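Local atomic coordinates of cyclopenase asqI (Emericella nidulans, PDB entry 5YY3), a protein that catalyses the zinc-dependent ring contraction of 4'-methoxycyclopenine to 4'-methoxyviridicatin, releasing methyl isocyanate in fungal aspoquinolone biosynthesis. Residues Leu116-Leu121 and Lys142-Phe147; Tyr175-Tyr180 and Cys392-Tyr397; Asp184-Trp189 and Phe385-Asp390; Met538-Glu543 and Pro558-Leu563. One frame throughout, in Å; residues are numbered along the deposited sequence.

Contact 1: Leu116-Leu121 and Lys142-Phe147; sequences LMRDAL and KNHPFF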
# COMPACT_ATOMS: atom_id res chain seq x y z
N LEU A 116 37.73 5.83 -21.79
CA LEU A 116 38.71 6.77 -21.31
C LEU A 116 38.75 7.96 -22.26
O LEU A 116 38.71 9.12 -21.83
CB LEU A 116 40.09 6.11 -21.20
CG LEU A 116 41.23 6.89 -20.52
CD1 LEU A 116 42.33 5.94 -20.10
CD2 LEU A 116 41.80 8.01 -21.42
N MET A 117 38.80 7.68 -23.56
CA MET A 117 38.85 8.74 -24.57
C MET A 117 37.62 9.63 -24.52
O MET A 117 37.73 10.85 -24.66
CB MET A 117 39.00 8.15 -25.97
CG MET A 117 39.21 9.21 -27.04
SD MET A 117 40.61 10.28 -26.63
CE MET A 117 39.99 11.83 -27.23
N ARG A 118 36.44 9.04 -24.31
CA ARG A 118 35.20 9.83 -24.25
C ARG A 118 35.24 10.86 -23.15
O ARG A 118 34.87 12.01 -23.37
CB ARG A 118 33.98 8.93 -24.07
CG ARG A 118 33.34 8.56 -25.37
CD ARG A 118 32.16 7.65 -25.19
NE ARG A 118 32.41 6.40 -25.88
CZ ARG A 118 32.69 5.28 -25.24
NH1 ARG A 118 32.70 5.30 -23.92
NH2 ARG A 118 32.92 4.17 -25.90
N ASP A 119 35.72 10.45 -21.98
CA ASP A 119 35.88 11.37 -20.86
C ASP A 119 36.92 12.44 -21.18
O ASP A 119 36.72 13.62 -20.89
CB ASP A 119 36.28 10.61 -19.60
CG ASP A 119 35.09 10.07 -18.84
OD1 ASP A 119 33.98 10.62 -19.03
OD2 ASP A 119 35.25 9.10 -18.05
N ALA A 120 38.03 12.03 -21.78
CA ALA A 120 39.13 12.94 -22.09
C ALA A 120 38.70 13.95 -23.15
O ALA A 120 38.95 15.15 -23.02
CB ALA A 120 40.37 12.15 -22.55
N LEU A 121 38.04 13.45 -24.19
CA LEU A 121 37.62 14.28 -25.30
C LEU A 121 36.53 15.24 -24.86
O LEU A 121 36.46 16.38 -25.33
CB LEU A 121 37.11 13.41 -26.44
CG LEU A 121 36.78 14.19 -27.71
CD1 LEU A 121 37.95 15.09 -28.07
CD2 LEU A 121 36.45 13.22 -28.83
N LYS A 142 22.57 11.19 -25.43
CA LYS A 142 21.84 10.21 -26.22
C LYS A 142 22.75 9.47 -27.19
O LYS A 142 22.44 8.36 -27.60
CB LYS A 142 20.70 10.86 -26.99
CG LYS A 142 19.65 9.80 -27.35
CD LYS A 142 18.91 10.06 -28.67
CE LYS A 142 18.13 8.80 -29.13
NZ LYS A 142 18.81 7.54 -28.70
N ASN A 143 23.87 10.08 -27.57
CA ASN A 143 24.79 9.43 -28.49
C ASN A 143 25.68 8.38 -27.83
O ASN A 143 26.34 7.62 -28.53
CB ASN A 143 25.69 10.46 -29.20
CG ASN A 143 24.94 11.29 -30.23
OD1 ASN A 143 23.71 11.25 -30.30
ND2 ASN A 143 25.69 12.02 -31.05
N HIS A 144 25.69 8.35 -26.50
CA HIS A 144 26.56 7.44 -25.76
C HIS A 144 26.23 6.00 -26.14
O HIS A 144 25.05 5.67 -26.33
CB HIS A 144 26.39 7.67 -24.26
CG HIS A 144 27.40 6.95 -23.42
ND1 HIS A 144 27.34 5.58 -23.20
CD2 HIS A 144 28.49 7.39 -22.75
CE1 HIS A 144 28.36 5.22 -22.43
NE2 HIS A 144 29.07 6.30 -22.15
N PRO A 145 27.26 5.16 -26.27
CA PRO A 145 27.11 3.74 -26.63
C PRO A 145 26.04 2.99 -25.83
O PRO A 145 25.43 2.06 -26.36
CB PRO A 145 28.50 3.15 -26.34
CG PRO A 145 29.43 4.28 -26.60
CD PRO A 145 28.69 5.55 -26.20
N PHE A 146 25.82 3.37 -24.57
CA PHE A 146 24.86 2.66 -23.72
C PHE A 146 23.41 2.89 -24.17
O PHE A 146 22.52 2.11 -23.82
CB PHE A 146 25.01 3.09 -22.25
CG PHE A 146 26.25 2.57 -21.57
CD1 PHE A 146 27.22 1.88 -22.27
CD2 PHE A 146 26.44 2.77 -20.21
CE1 PHE A 146 28.36 1.40 -21.63
CE2 PHE A 146 27.56 2.31 -19.57
CZ PHE A 146 28.53 1.62 -20.28
N PHE A 147 23.19 3.94 -24.95
CA PHE A 147 21.88 4.23 -25.51
C PHE A 147 21.57 3.40 -26.75
O PHE A 147 20.65 3.73 -27.50
CB PHE A 147 21.76 5.72 -25.86
CG PHE A 147 21.33 6.58 -24.70
CD1 PHE A 147 22.20 6.83 -23.65
CD2 PHE A 147 20.07 7.13 -24.66
CE1 PHE A 147 21.80 7.62 -22.58
CE2 PHE A 147 19.68 7.92 -23.61
CZ PHE A 147 20.54 8.16 -22.56

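Contact 2: Tyr175-Tyr180 and Cys392-Tyr397; sequences YWRDDY and CFWRWY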
# COMPACT_ATOMS: atom_id res chain seq x y z
N TYR A 175 11.10 8.08 -12.30
CA TYR A 175 10.84 9.04 -13.39
C TYR A 175 11.74 10.27 -13.29
O TYR A 175 12.19 10.85 -14.28
CB TYR A 175 9.36 9.49 -13.41
CG TYR A 175 8.98 10.40 -12.25
CD1 TYR A 175 8.53 9.87 -11.04
CD2 TYR A 175 9.07 11.79 -12.37
CE1 TYR A 175 8.19 10.70 -9.98
CE2 TYR A 175 8.75 12.62 -11.32
CZ TYR A 175 8.31 12.08 -10.12
OH TYR A 175 7.98 12.92 -9.07
N TRP A 176 12.03 10.65 -12.05
CA TRP A 176 12.84 11.81 -11.78
C TRP A 176 14.32 11.45 -11.93
O TRP A 176 15.08 12.19 -12.56
CB TRP A 176 12.53 12.31 -10.37
CG TRP A 176 12.82 13.73 -10.07
CD1 TRP A 176 11.97 14.78 -10.21
CD2 TRP A 176 14.02 14.27 -9.48
NE1 TRP A 176 12.56 15.94 -9.77
CE2 TRP A 176 13.82 15.65 -9.32
CE3 TRP A 176 15.24 13.70 -9.09
CZ2 TRP A 176 14.81 16.49 -8.79
CZ3 TRP A 176 16.22 14.55 -8.56
CH2 TRP A 176 16.00 15.92 -8.42
N ARG A 177 14.74 10.32 -11.37
CA ARG A 177 16.16 9.95 -11.45
C ARG A 177 16.60 9.54 -12.86
O ARG A 177 17.75 9.77 -13.25
CB ARG A 177 16.47 8.82 -10.48
CG ARG A 177 16.22 9.16 -9.00
CD ARG A 177 16.75 8.04 -8.09
NE ARG A 177 16.26 6.74 -8.54
CZ ARG A 177 15.29 6.05 -7.95
NH1 ARG A 177 14.70 6.50 -6.84
NH2 ARG A 177 14.90 4.90 -8.46
N ASP A 178 15.68 8.96 -13.64
CA ASP A 178 15.99 8.55 -15.01
C ASP A 178 15.73 9.66 -16.02
O ASP A 178 15.87 9.44 -17.22
CB ASP A 178 15.18 7.34 -15.43
CG ASP A 178 15.63 6.07 -14.77
OD1 ASP A 178 16.84 5.86 -14.64
OD2 ASP A 178 14.76 5.25 -14.40
N ASP A 179 15.31 10.82 -15.55
CA ASP A 179 14.99 11.89 -16.49
C ASP A 179 16.19 12.16 -17.40
O ASP A 179 17.31 12.41 -16.93
CB ASP A 179 14.57 13.15 -15.76
CG ASP A 179 14.21 14.26 -16.71
OD1 ASP A 179 15.14 14.88 -17.26
OD2 ASP A 179 13.01 14.53 -16.91
N TYR A 180 15.95 12.08 -18.71
CA TYR A 180 17.01 12.25 -19.69
C TYR A 180 17.74 13.57 -19.50
O TYR A 180 18.96 13.63 -19.59
CB TYR A 180 16.47 12.20 -21.14
CG TYR A 180 17.58 12.54 -22.11
CD1 TYR A 180 18.57 11.61 -22.41
CD2 TYR A 180 17.70 13.83 -22.65
CE1 TYR A 180 19.62 11.92 -23.26
CE2 TYR A 180 18.76 14.15 -23.49
CZ TYR A 180 19.71 13.18 -23.78
OH TYR A 180 20.76 13.47 -24.62
N CYS A 392 21.66 4.73 -4.51
CA CYS A 392 22.79 4.78 -3.57
C CYS A 392 23.55 6.11 -3.70
O CYS A 392 24.10 6.60 -2.72
CB CYS A 392 23.74 3.58 -3.76
SG CYS A 392 24.78 3.56 -5.24
N PHE A 393 23.57 6.71 -4.88
CA PHE A 393 24.33 7.95 -5.01
C PHE A 393 23.62 9.12 -4.35
O PHE A 393 24.26 10.08 -3.92
CB PHE A 393 24.63 8.25 -6.48
CG PHE A 393 25.64 7.30 -7.08
CD1 PHE A 393 25.24 6.21 -7.84
CD2 PHE A 393 26.99 7.45 -6.81
CE1 PHE A 393 26.17 5.34 -8.38
CE2 PHE A 393 27.93 6.57 -7.34
CZ PHE A 393 27.52 5.52 -8.12
N TRP A 394 22.30 9.04 -4.25
CA TRP A 394 21.55 10.10 -3.58
C TRP A 394 21.84 10.01 -2.11
O TRP A 394 21.87 11.03 -1.42
CB TRP A 394 20.04 10.00 -3.89
CG TRP A 394 19.81 10.44 -5.30
CD1 TRP A 394 19.74 9.65 -6.41
CD2 TRP A 394 19.72 11.79 -5.77
NE1 TRP A 394 19.57 10.42 -7.54
CE2 TRP A 394 19.55 11.74 -7.17
CE3 TRP A 394 19.73 13.05 -5.14
CZ2 TRP A 394 19.41 12.89 -7.95
CZ3 TRP A 394 19.59 14.18 -5.91
CH2 TRP A 394 19.42 14.09 -7.30
N ARG A 395 22.12 8.80 -1.62
CA ARG A 395 22.49 8.66 -0.22
C ARG A 395 23.90 9.22 0.00
O ARG A 395 24.18 9.83 1.04
CB ARG A 395 22.38 7.19 0.24
CG ARG A 395 20.95 6.61 0.08
CD ARG A 395 20.75 5.33 0.91
NE ARG A 395 21.32 5.55 2.23
CZ ARG A 395 21.58 4.60 3.12
NH1 ARG A 395 21.28 3.33 2.84
NH2 ARG A 395 22.13 4.93 4.28
N TRP A 396 24.78 9.06 -0.98
CA TRP A 396 26.09 9.70 -0.90
C TRP A 396 25.97 11.23 -1.04
O TRP A 396 26.58 11.97 -0.25
CB TRP A 396 27.05 9.13 -1.96
CG TRP A 396 28.45 9.69 -1.83
CD1 TRP A 396 29.03 10.62 -2.64
CD2 TRP A 396 29.43 9.36 -0.84
NE1 TRP A 396 30.31 10.89 -2.21
CE2 TRP A 396 30.58 10.12 -1.10
CE3 TRP A 396 29.45 8.50 0.27
CZ2 TRP A 396 31.74 10.05 -0.32
CZ3 TRP A 396 30.59 8.42 1.04
CH2 TRP A 396 31.73 9.19 0.74
N TYR A 397 25.20 11.71 -2.01
CA TYR A 397 25.01 13.17 -2.16
C TYR A 397 24.48 13.79 -0.86
O TYR A 397 24.90 14.88 -0.48
CB TYR A 397 24.05 13.51 -3.30
CG TYR A 397 24.43 13.00 -4.68
CD1 TYR A 397 25.75 12.72 -5.03
CD2 TYR A 397 23.44 12.79 -5.64
CE1 TYR A 397 26.07 12.25 -6.31
CE2 TYR A 397 23.75 12.33 -6.92
CZ TYR A 397 25.07 12.06 -7.25
OH TYR A 397 25.36 11.60 -8.52

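Contact 3: Asp184-Trp189 and Phe385-Asp390; sequences DSHYYW and FGAPRD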
# COMPACT_ATOMS: atom_id res chain seq x y z
N ASP A 184 21.46 14.16 -18.88
CA ASP A 184 22.34 14.83 -19.83
C ASP A 184 22.97 16.06 -19.18
O ASP A 184 24.13 16.35 -19.42
CB ASP A 184 21.61 15.25 -21.12
CG ASP A 184 22.52 16.07 -22.05
OD1 ASP A 184 23.44 15.47 -22.65
OD2 ASP A 184 22.34 17.31 -22.14
N SER A 185 22.21 16.77 -18.35
CA SER A 185 22.75 17.94 -17.66
C SER A 185 23.91 17.58 -16.72
O SER A 185 24.93 18.27 -16.66
CB SER A 185 21.65 18.65 -16.87
OG SER A 185 22.22 19.44 -15.83
N HIS A 186 23.71 16.50 -15.97
CA HIS A 186 24.69 16.03 -15.00
C HIS A 186 25.95 15.58 -15.73
O HIS A 186 27.07 15.75 -15.24
CB HIS A 186 24.08 14.88 -14.20
CG HIS A 186 25.04 14.20 -13.26
ND1 HIS A 186 25.34 14.69 -12.01
CD2 HIS A 186 25.75 13.05 -13.40
CE1 HIS A 186 26.18 13.88 -11.41
NE2 HIS A 186 26.44 12.87 -12.23
N TYR A 187 25.74 15.00 -16.90
CA TYR A 187 26.80 14.45 -17.73
C TYR A 187 27.71 15.56 -18.25
O TYR A 187 28.93 15.43 -18.22
CB TYR A 187 26.15 13.67 -18.86
CG TYR A 187 26.97 13.25 -20.06
CD1 TYR A 187 27.83 12.15 -20.00
CD2 TYR A 187 26.80 13.88 -21.28
CE1 TYR A 187 28.54 11.73 -21.11
CE2 TYR A 187 27.50 13.48 -22.40
CZ TYR A 187 28.36 12.39 -22.31
OH TYR A 187 29.05 12.00 -23.43
N TYR A 188 27.11 16.65 -18.69
CA TYR A 188 27.89 17.79 -19.14
C TYR A 188 28.53 18.51 -17.95
O TYR A 188 29.63 19.02 -18.05
CB TYR A 188 27.01 18.75 -19.96
CG TYR A 188 27.75 19.97 -20.49
CD1 TYR A 188 28.81 19.85 -21.39
CD2 TYR A 188 27.38 21.25 -20.09
CE1 TYR A 188 29.50 20.97 -21.87
CE2 TYR A 188 28.06 22.39 -20.57
CZ TYR A 188 29.11 22.24 -21.46
OH TYR A 188 29.77 23.36 -21.93
N TRP A 189 27.83 18.52 -16.81
CA TRP A 189 28.32 19.24 -15.64
C TRP A 189 29.71 18.77 -15.25
O TRP A 189 30.57 19.56 -14.88
CB TRP A 189 27.37 19.07 -14.46
CG TRP A 189 27.67 19.98 -13.29
CD1 TRP A 189 27.22 21.25 -13.11
CD2 TRP A 189 28.47 19.67 -12.14
NE1 TRP A 189 27.69 21.76 -11.92
CE2 TRP A 189 28.46 20.81 -11.31
CE3 TRP A 189 29.19 18.55 -11.73
CZ2 TRP A 189 29.15 20.86 -10.10
CZ3 TRP A 189 29.88 18.60 -10.51
CH2 TRP A 189 29.85 19.75 -9.72
N PHE A 385 28.73 6.52 -15.56
CA PHE A 385 27.50 6.71 -16.30
C PHE A 385 26.33 6.47 -15.37
O PHE A 385 26.31 5.49 -14.62
CB PHE A 385 27.45 5.75 -17.49
CG PHE A 385 26.20 5.86 -18.33
CD1 PHE A 385 25.02 5.24 -17.94
CD2 PHE A 385 26.23 6.56 -19.53
CE1 PHE A 385 23.87 5.33 -18.71
CE2 PHE A 385 25.09 6.65 -20.32
CZ PHE A 385 23.91 6.04 -19.91
N GLY A 386 25.37 7.38 -15.41
CA GLY A 386 24.06 7.15 -14.83
C GLY A 386 24.00 7.20 -13.32
O GLY A 386 23.10 6.61 -12.72
N ALA A 387 24.95 7.89 -12.70
CA ALA A 387 24.93 8.05 -11.25
C ALA A 387 23.58 8.58 -10.70
O ALA A 387 23.04 8.00 -9.75
CB ALA A 387 26.07 8.94 -10.80
N PRO A 388 23.03 9.68 -11.30
CA PRO A 388 21.74 10.16 -10.77
C PRO A 388 20.62 9.12 -10.80
O PRO A 388 19.65 9.26 -10.05
CB PRO A 388 21.39 11.33 -11.70
CG PRO A 388 22.69 11.80 -12.23
CD PRO A 388 23.56 10.58 -12.34
N ARG A 389 20.74 8.08 -11.62
CA ARG A 389 19.69 7.08 -11.73
C ARG A 389 19.63 6.20 -10.48
O ARG A 389 18.58 5.68 -10.11
CB ARG A 389 19.89 6.20 -12.95
CG ARG A 389 20.20 6.93 -14.25
CD ARG A 389 20.46 5.92 -15.36
NE ARG A 389 20.64 6.62 -16.62
CZ ARG A 389 19.64 6.95 -17.43
NH1 ARG A 389 18.39 6.61 -17.12
NH2 ARG A 389 19.88 7.61 -18.56
N ASP A 390 20.79 6.02 -9.85
CA ASP A 390 20.97 5.04 -8.77
C ASP A 390 20.69 5.65 -7.38
O ASP A 390 21.29 6.66 -7.02
CB ASP A 390 22.39 4.51 -8.86
CG ASP A 390 22.61 3.25 -8.04
OD1 ASP A 390 21.91 3.06 -7.02
OD2 ASP A 390 23.52 2.47 -8.42

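Contact 4: Met538-Glu543 and Pro558-Leu563; sequences MGNYGE and PQNLML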
# COMPACT_ATOMS: atom_id res chain seq x y z
N MET A 538 16.98 24.63 -22.66
CA MET A 538 16.70 23.70 -23.73
C MET A 538 15.29 23.20 -23.54
O MET A 538 14.77 23.22 -22.42
CB MET A 538 17.71 22.54 -23.73
CG MET A 538 19.17 22.98 -23.68
SD MET A 538 20.37 21.64 -23.63
CE MET A 538 20.76 21.50 -25.37
N GLY A 539 14.66 22.76 -24.62
CA GLY A 539 13.42 22.02 -24.50
C GLY A 539 13.75 20.61 -24.05
O GLY A 539 14.93 20.30 -23.81
N ASN A 540 12.74 19.76 -23.92
CA ASN A 540 12.95 18.35 -23.58
C ASN A 540 13.89 17.65 -24.53
O ASN A 540 13.86 17.91 -25.75
CB ASN A 540 11.62 17.60 -23.57
CG ASN A 540 10.89 17.72 -22.25
OD1 ASN A 540 11.40 18.33 -21.30
ND2 ASN A 540 9.68 17.17 -22.20
N TYR A 541 14.73 16.77 -23.98
CA TYR A 541 15.66 15.95 -24.76
C TYR A 541 16.70 16.81 -25.50
O TYR A 541 17.13 16.48 -26.61
CB TYR A 541 14.89 15.05 -25.72
CG TYR A 541 13.79 14.33 -24.98
CD1 TYR A 541 14.09 13.37 -24.01
CD2 TYR A 541 12.45 14.64 -25.19
CE1 TYR A 541 13.10 12.73 -23.29
CE2 TYR A 541 11.45 14.01 -24.48
CZ TYR A 541 11.78 13.05 -23.53
OH TYR A 541 10.78 12.43 -22.83
N GLY A 542 17.10 17.89 -24.85
CA GLY A 542 18.17 18.74 -25.34
C GLY A 542 17.84 19.50 -26.62
O GLY A 542 18.76 19.95 -27.30
N GLU A 543 16.56 19.64 -26.95
CA GLU A 543 16.15 20.49 -28.07
C GLU A 543 16.48 21.94 -27.77
O GLU A 543 16.18 22.43 -26.68
CB GLU A 543 14.66 20.34 -28.37
CG GLU A 543 14.27 18.99 -28.93
CD GLU A 543 14.67 18.84 -30.39
OE1 GLU A 543 14.19 19.63 -31.23
OE2 GLU A 543 15.49 17.93 -30.68
N PRO A 558 17.13 21.13 -15.38
CA PRO A 558 16.14 20.97 -16.46
C PRO A 558 14.84 21.79 -16.21
O PRO A 558 14.31 21.78 -15.10
CB PRO A 558 15.85 19.46 -16.44
CG PRO A 558 17.06 18.84 -15.79
CD PRO A 558 17.54 19.84 -14.79
N GLN A 559 14.37 22.49 -17.23
CA GLN A 559 13.15 23.30 -17.11
C GLN A 559 11.93 22.46 -16.66
O GLN A 559 11.13 22.91 -15.84
CB GLN A 559 12.85 24.01 -18.44
CG GLN A 559 11.63 24.93 -18.42
CD GLN A 559 11.74 26.00 -17.35
OE1 GLN A 559 12.64 26.85 -17.38
NE2 GLN A 559 10.84 25.95 -16.37
N ASN A 560 11.81 21.24 -17.19
CA ASN A 560 10.71 20.35 -16.83
C ASN A 560 10.74 19.88 -15.38
O ASN A 560 9.73 19.38 -14.88
CB ASN A 560 10.70 19.13 -17.74
CG ASN A 560 11.88 18.23 -17.49
OD1 ASN A 560 13.02 18.68 -17.52
ND2 ASN A 560 11.62 16.95 -17.24
N LEU A 561 11.88 20.04 -14.69
CA LEU A 561 11.98 19.65 -13.29
C LEU A 561 12.06 20.84 -12.36
O LEU A 561 12.35 20.68 -11.17
CB LEU A 561 13.21 18.75 -13.04
CG LEU A 561 13.32 17.49 -13.87
CD1 LEU A 561 14.54 16.68 -13.44
CD2 LEU A 561 12.05 16.66 -13.75
N MET A 562 11.83 22.04 -12.89
CA MET A 562 12.01 23.25 -12.08
C MET A 562 11.07 23.26 -10.90
O MET A 562 11.43 23.68 -9.80
CB MET A 562 11.81 24.51 -12.92
CG MET A 562 13.04 24.89 -13.74
SD MET A 562 14.36 25.51 -12.69
CE MET A 562 13.64 27.07 -12.15
N LEU A 563 9.86 22.76 -11.13
CA LEU A 563 8.87 22.68 -10.06
C LEU A 563 8.87 21.30 -9.43
O LEU A 563 8.85 20.30 -10.14
CB LEU A 563 7.49 23.02 -10.60
CG LEU A 563 6.80 24.36 -10.35
CD1 LEU A 563 7.76 25.50 -10.34
CD2 LEU A 563 5.71 24.57 -11.38
O HOH W 1 15.95 22.59 -19.57
O HOH W 2 13.75 19.46 -19.76

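Contact 1: Leu116-Leu121 and Lys142-Phe147
In the helical, hemocyanin-like domain, R118 of helix 114-127 reaches over to H144 and P145 in the loop that follows helix 129-133. The proline ring is the main partner. Its CG lies 3.4 Å above the guanidinium plane, offset toward the rim, and comes within 3.6 Å of R118 NH2, while P145 CD is 3.8 Å from R118 NE. A bend in the arginine chain, chi3 -119°, turns this face to the proline. The H144 ring crosses the arginine at about a right angle, its plane 58° from the guanidinium, and H144 NE2 stays 4.2 Å from R118 NH1, an approach without a bond. The charge of R118 is met elsewhere: NH1 pairs with E115 and NH2 donates to the carbonyl of L63, so P145 packs on a group already held in place. H144 is fixed from its own side of the contact. Its ND1 accepts the backbone N of F146 at 3.0 Å, nearly straight and in the ring plane, while the peptide N of F147 donates to H144 O at 2.9 Å. P145 CD also lies over one face of this imidazole. The histidine ND1 thus mimics the side-chain acceptor of an Asx turn, beside the 3-10-type turn closed by F147 N and H144 O, in a loop of the hemocyanin-like helical domain.

Contact 2: Tyr175-Tyr180 and Cys392-Tyr397
W176 and W394 form an offset edge-to-face aromatic pair between the short helix 174-177 and helix 391-410, inside the helical domain of the tyrosinase and hemocyanin family. The edge belongs to W176: its CZ3 comes 3.5 Å from W394 CH2 and 3.6 Å from W394 CZ2. The six-membered rings have centroids 5.6 Å apart and planes inclined at 61°. With CG of W176 anti to the backbone N, chi1 -157°, the indole swings out from its helix to meet the other ring. R177 adds the aliphatic part of its chain, laying CG and CD beside the pyrrole end of W394 while its guanidinium turns off at the chi3 bend to give NH1 to the carbonyl of H170. One helical turn on, Y397 CD2 lies over a face of the W394 indole, 3.7 Å above its plane, and Y397 in turn touches H186, a zinc ligand. Farther out, helix 210-231 backs both tryptophans, with R224 and E228 against W176 and M221 against W394. The polar edge of W394 is satisfied as well: NE1, 3.7 Å from R177 CD, donates its hydrogen to the carbonyl oxygen of P388.

Contact 3: Asp184-Trp189 and Phe385-Asp390
The imidazole of H186 is overlapped on one face by the pyrrolidine ring of P388. P388 CG sits 3.6 Å from the ring centroid, only 19° off the normal, a CH-pi contact, and P388 CD lies 3.5 Å from H186 CD2. The methyl group of A387 adds a looser, oblique approach, its CB 4.2 Å from H186 NE2. CG of H186 is anti to the backbone N, chi1 174°, which carries the ring off helix 180-193 toward the proline. H186 is one of three histidines that bind the single zinc ion; H190 is on the same helix and H218 on helix 210-231, in the helical domain that holds the paired copper ions in hemocyanins and tyrosinases. The proline comes from a 3-10 turn just before helix 391-410, where R389 N donates to G386 O and D390 N to A387 O, each at 3.0 Å. Immediately after it D390 is the N-cap of that helix: OD1 takes the backbone N of C392 and also meets the hydroxyl of Y264. R389 is held by a salt bridge from NH1 to D178. The A387 methyl packs on F393 and Y397 of the helix so capped.

Contact 4: Met538-Glu543 and Pro558-Leu563
Q559 and N560 face M538 and N540 across two water molecules, in the long connection between strands 523-528 and 571-580 of the Ig-like domain. The second segment starts at P558, whose carbonyl accepts L561 N at 3.0 Å and so closes the 3-10 turn. At Q559 it is the backbone that works: its N donates to the first water at 2.8 Å, and this water lies 3.1 Å from M538 O. The direct approach is loose, Q559 CB remaining 4.5 Å from M538 O. N560 makes the closest touch, its CB 3.7 Å from N540 OD1. The N560 side chain takes the rotamer with CG between the backbone N and the carbonyl carbon, chi1 68°, and the two asparagine amides stand almost perpendicular, 84° apart. A second water lies between their oxygens, 3.0 Å from N540 OD1; its leg to N560 OD1 is modelled too short to be relied on. N560 ND2 turns elsewhere, to the carboxylate of D179 in the helical domain and the carbonyl of L462. At L561 and M562 the chain leaves the contact, L561 packing on L182 of helix 180-193 and M562 O accepting from R224. Opposite, the backbone N atoms of Y541 and G542 are bound by D181. Neither amide oxygen can donate to the other, so a water between them is a plausible bridge, although its protons cannot be assigned with confidence. The contact is therefore a hydrated, polar one with few direct touches, and direct hydrogen bonds tie both segments to the zinc-binding domain through D179 and D181.

Overall arrangement
Contacts 1, 2 and 3 lie in the helical domain and contact 4 in the Ig-like one. Contact 3 supplies a zinc ligand, H186, and its centre is about 8 Å from that of contact 2, about 12 Å from that of contact 1 and about 14 Å from that of contact 4. Contacts 2 and 3 share a seam in which R177 NE meets R389 O at 3.0 Å. F385 joins contact 3 to contact 1, its CG 3.6 Å from F146 CD2, and the side chain of H144 is about 11 Å from that of H186. Contact 2 also reaches across the domain boundary to contact 4, where W176 CD1 packs 4.0 Å from L561 CD2 and Y180 lies against Y541.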